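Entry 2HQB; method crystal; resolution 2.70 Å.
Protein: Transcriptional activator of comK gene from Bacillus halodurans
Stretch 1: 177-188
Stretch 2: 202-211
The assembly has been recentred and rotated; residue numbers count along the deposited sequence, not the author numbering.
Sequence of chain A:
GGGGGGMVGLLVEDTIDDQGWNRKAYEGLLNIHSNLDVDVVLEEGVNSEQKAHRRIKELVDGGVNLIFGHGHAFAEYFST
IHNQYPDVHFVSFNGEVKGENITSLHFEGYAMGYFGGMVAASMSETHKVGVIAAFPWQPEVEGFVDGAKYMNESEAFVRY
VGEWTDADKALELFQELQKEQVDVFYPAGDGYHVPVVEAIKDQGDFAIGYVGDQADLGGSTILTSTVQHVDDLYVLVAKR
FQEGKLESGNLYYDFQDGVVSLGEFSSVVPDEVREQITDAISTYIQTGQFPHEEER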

# COMPACT_ATOMS: atom_id res chain seq x y z
N LEU A 177 3.68 -18.03 -16.11
CA LEU A 177 4.63 -17.06 -16.61
C LEU A 177 6.03 -17.62 -16.49
O LEU A 177 7.00 -17.10 -17.10
CB LEU A 177 4.55 -15.77 -15.80
CG LEU A 177 3.27 -14.98 -15.87
CD1 LEU A 177 3.35 -13.87 -14.85
CD2 LEU A 177 3.08 -14.44 -17.28
N GLN A 178 6.16 -18.66 -15.68
CA GLN A 178 7.47 -19.28 -15.52
C GLN A 178 7.78 -19.87 -16.89
O GLN A 178 8.82 -19.59 -17.49
CB GLN A 178 7.42 -20.39 -14.45
CG GLN A 178 8.80 -20.92 -14.06
CD GLN A 178 9.58 -19.97 -13.17
OE1 GLN A 178 9.52 -18.75 -13.34
NE2 GLN A 178 10.31 -20.53 -12.21
N LYS A 179 6.84 -20.66 -17.41
CA LYS A 179 6.97 -21.29 -18.71
C LYS A 179 6.91 -20.26 -19.85
O LYS A 179 6.47 -20.58 -20.95
CB LYS A 179 5.86 -22.33 -18.90
CG LYS A 179 5.81 -23.37 -17.81
CD LYS A 179 4.68 -24.38 -18.03
CE LYS A 179 4.61 -25.36 -16.85
NZ LYS A 179 3.56 -26.39 -17.00
N GLU A 180 7.34 -19.04 -19.61
CA GLU A 180 7.29 -18.04 -20.66
C GLU A 180 8.56 -17.22 -20.54
O GLU A 180 8.68 -16.11 -21.08
CB GLU A 180 6.07 -17.15 -20.48
CG GLU A 180 5.80 -16.22 -21.65
CD GLU A 180 4.56 -16.61 -22.45
OE1 GLU A 180 4.24 -15.90 -23.44
OE2 GLU A 180 3.91 -17.62 -22.09
N GLN A 181 9.51 -17.80 -19.81
CA GLN A 181 10.82 -17.22 -19.56
C GLN A 181 10.76 -15.86 -18.87
O GLN A 181 11.52 -14.97 -19.20
CB GLN A 181 11.61 -17.10 -20.87
CG GLN A 181 11.57 -18.35 -21.76
CD GLN A 181 12.12 -19.62 -21.10
OE1 GLN A 181 11.57 -20.12 -20.11
NE2 GLN A 181 13.22 -20.14 -21.65
N VAL A 182 9.85 -15.71 -17.91
CA VAL A 182 9.75 -14.46 -17.17
C VAL A 182 10.67 -14.69 -15.96
O VAL A 182 10.64 -15.76 -15.34
CB VAL A 182 8.29 -14.18 -16.70
CG1 VAL A 182 8.15 -12.74 -16.25
CG2 VAL A 182 7.30 -14.46 -17.81
N ASP A 183 11.48 -13.71 -15.63
CA ASP A 183 12.42 -13.89 -14.54
C ASP A 183 12.41 -12.83 -13.42
O ASP A 183 13.20 -12.91 -12.47
CB ASP A 183 13.83 -14.01 -15.13
CG ASP A 183 14.22 -12.80 -15.98
OD1 ASP A 183 15.38 -12.76 -16.45
OD2 ASP A 183 13.36 -11.90 -16.19
N VAL A 184 11.55 -11.83 -13.53
CA VAL A 184 11.43 -10.82 -12.49
C VAL A 184 9.93 -10.67 -12.28
O VAL A 184 9.19 -10.38 -13.23
CB VAL A 184 12.04 -9.48 -12.92
CG1 VAL A 184 12.02 -8.50 -11.77
CG2 VAL A 184 13.44 -9.71 -13.41
N PHE A 185 9.48 -10.90 -11.05
CA PHE A 185 8.06 -10.81 -10.72
C PHE A 185 7.61 -9.72 -9.70
O PHE A 185 8.33 -9.33 -8.76
CB PHE A 185 7.57 -12.17 -10.27
CG PHE A 185 7.80 -13.27 -11.27
CD1 PHE A 185 9.06 -13.84 -11.43
CD2 PHE A 185 6.75 -13.78 -12.02
CE1 PHE A 185 9.27 -14.92 -12.31
CE2 PHE A 185 6.94 -14.86 -12.91
CZ PHE A 185 8.21 -15.43 -13.04
N TYR A 186 6.41 -9.20 -9.95
CA TYR A 186 5.79 -8.17 -9.12
C TYR A 186 4.46 -8.77 -8.69
O TYR A 186 3.45 -8.59 -9.37
CB TYR A 186 5.55 -6.91 -9.95
CG TYR A 186 5.05 -5.75 -9.13
CD1 TYR A 186 5.49 -5.54 -7.81
CD2 TYR A 186 4.15 -4.83 -9.66
CE1 TYR A 186 5.05 -4.43 -7.04
CE2 TYR A 186 3.71 -3.72 -8.89
CZ TYR A 186 4.18 -3.54 -7.59
OH TYR A 186 3.78 -2.44 -6.87
N PRO A 187 4.44 -9.53 -7.57
CA PRO A 187 3.17 -10.14 -7.13
C PRO A 187 2.42 -9.14 -6.25
O PRO A 187 2.52 -9.15 -5.02
CB PRO A 187 3.62 -11.42 -6.43
CG PRO A 187 5.00 -11.04 -5.86
CD PRO A 187 5.60 -10.00 -6.77
N ALA A 188 1.68 -8.27 -6.92
CA ALA A 188 0.97 -7.17 -6.31
C ALA A 188 -0.36 -7.47 -5.66
O ALA A 188 -1.42 -6.95 -6.08
CB ALA A 188 0.83 -6.04 -7.32
N ASP A 202 12.70 -19.68 -4.27
CA ASP A 202 12.93 -21.09 -4.54
C ASP A 202 13.42 -21.24 -5.99
O ASP A 202 14.53 -21.68 -6.21
CB ASP A 202 11.62 -21.85 -4.29
CG ASP A 202 11.56 -23.20 -4.99
OD1 ASP A 202 11.78 -23.27 -6.23
OD2 ASP A 202 11.28 -24.21 -4.29
N GLN A 203 12.59 -20.87 -6.96
CA GLN A 203 12.98 -20.96 -8.36
C GLN A 203 14.25 -20.21 -8.64
O GLN A 203 14.89 -20.44 -9.62
CB GLN A 203 11.91 -20.37 -9.29
CG GLN A 203 10.60 -21.09 -9.25
CD GLN A 203 10.75 -22.55 -9.59
OE1 GLN A 203 11.74 -22.95 -10.22
NE2 GLN A 203 9.77 -23.35 -9.19
N GLY A 204 14.61 -19.27 -7.78
CA GLY A 204 15.83 -18.54 -8.06
C GLY A 204 15.61 -17.33 -8.94
O GLY A 204 16.56 -16.78 -9.52
N ASP A 205 14.37 -16.89 -9.06
CA ASP A 205 14.09 -15.70 -9.85
C ASP A 205 14.10 -14.46 -8.92
O ASP A 205 14.32 -14.58 -7.71
CB ASP A 205 12.76 -15.87 -10.59
CG ASP A 205 12.90 -16.67 -11.89
OD1 ASP A 205 13.72 -16.26 -12.73
OD2 ASP A 205 12.19 -17.70 -12.09
N PHE A 206 13.88 -13.29 -9.50
CA PHE A 206 13.84 -12.02 -8.77
C PHE A 206 12.42 -11.49 -8.56
O PHE A 206 11.55 -11.64 -9.42
CB PHE A 206 14.64 -10.95 -9.52
CG PHE A 206 16.13 -11.12 -9.41
CD1 PHE A 206 16.96 -10.69 -10.43
CD2 PHE A 206 16.69 -11.69 -8.28
CE1 PHE A 206 18.34 -10.82 -10.32
CE2 PHE A 206 18.07 -11.81 -8.16
CZ PHE A 206 18.89 -11.37 -9.18
N ALA A 207 12.16 -10.87 -7.42
CA ALA A 207 10.84 -10.33 -7.22
C ALA A 207 10.91 -8.87 -6.78
O ALA A 207 12.00 -8.37 -6.46
CB ALA A 207 10.10 -11.14 -6.19
N ILE A 208 9.77 -8.19 -6.81
CA ILE A 208 9.67 -6.80 -6.33
C ILE A 208 8.71 -6.83 -5.12
O ILE A 208 7.59 -7.34 -5.23
CB ILE A 208 9.08 -5.81 -7.38
CG1 ILE A 208 9.98 -5.70 -8.60
CG2 ILE A 208 8.95 -4.42 -6.75
CD1 ILE A 208 11.38 -5.27 -8.29
N GLY A 209 9.16 -6.30 -3.98
CA GLY A 209 8.31 -6.27 -2.79
C GLY A 209 7.02 -5.45 -2.95
O GLY A 209 6.96 -4.48 -3.72
N TYR A 210 5.99 -5.83 -2.21
CA TYR A 210 4.71 -5.15 -2.27
C TYR A 210 4.22 -4.58 -0.94
O TYR A 210 4.06 -5.32 0.03
CB TYR A 210 3.64 -6.11 -2.80
CG TYR A 210 2.37 -5.40 -3.21
CD1 TYR A 210 2.39 -4.49 -4.28
CD2 TYR A 210 1.17 -5.63 -2.53
CE1 TYR A 210 1.25 -3.81 -4.67
CE2 TYR A 210 -0.00 -4.95 -2.91
CZ TYR A 210 0.05 -4.03 -3.99
OH TYR A 210 -1.07 -3.32 -4.38
N VAL A 211 3.95 -3.28 -0.92
CA VAL A 211 3.44 -2.56 0.25
C VAL A 211 4.33 -2.59 1.48
O VAL A 211 4.16 -1.78 2.37
CB VAL A 211 2.02 -3.06 0.61
CG1 VAL A 211 1.49 -2.33 1.79
CG2 VAL A 211 1.07 -2.82 -0.58

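What joins the two backbones? Two short parallel strands run side by side, and three hydrogen bonds zip them together: Phe 206 N gives to Asp 183 O at 3.1 Å, Phe 185 N to Phe 206 O at 2.7 Å, and Ile 208 N to Phe 185 O at 2.7 Å. Phe 206 thus bonds through both its N and its O, to residues flanking Val 184, as a parallel ladder requires. Val 184 CA also lies 3.2 Å from Phe 206 O, a CA-H...O contact.

How do the side chains divide over the sheet? Val 184 and Phe 206 share one face, with Val 184 CG1 4.2 Å from Phe 206 CB; the Phe 206 side chain, at chi1 m, then leads away from the first stretch. Phe 185 and Ala 207 share the other face. Phe 185, also m, sets its ring edge beside Asp 205, with Phe 185 CE1 4.0 Å from Asp 205 CB, and the Ala 207 methyl lies on the same face, its CB 3.6 Å from Phe 185 O.

Why does Tyr 186 reach the second strand when its CA-to-CB bond points sideways? Its chi1 is t, and the ring swings nearer, putting Tyr 186 CD1 3.6 Å from Ile 208 CB and Tyr 186 CE1 3.8 Å from Tyr 210 CD1. The two tyrosine rings meet obliquely, centroids 5.8 Å apart, and both hydroxyls are hydrogen-bonded elsewhere in the structure, which suits tyrosine to this buried setting.

What does Tyr 210 cover? Also t at chi1, it points toward the first stretch and lays one ring face against Ala 188, whose CA is 3.7 Å from the ring centroid in a CH-pi contact. Ala 188 CB reaches Tyr 210 CE1 at 3.5 Å, so the small residue packs closely against the broad ring.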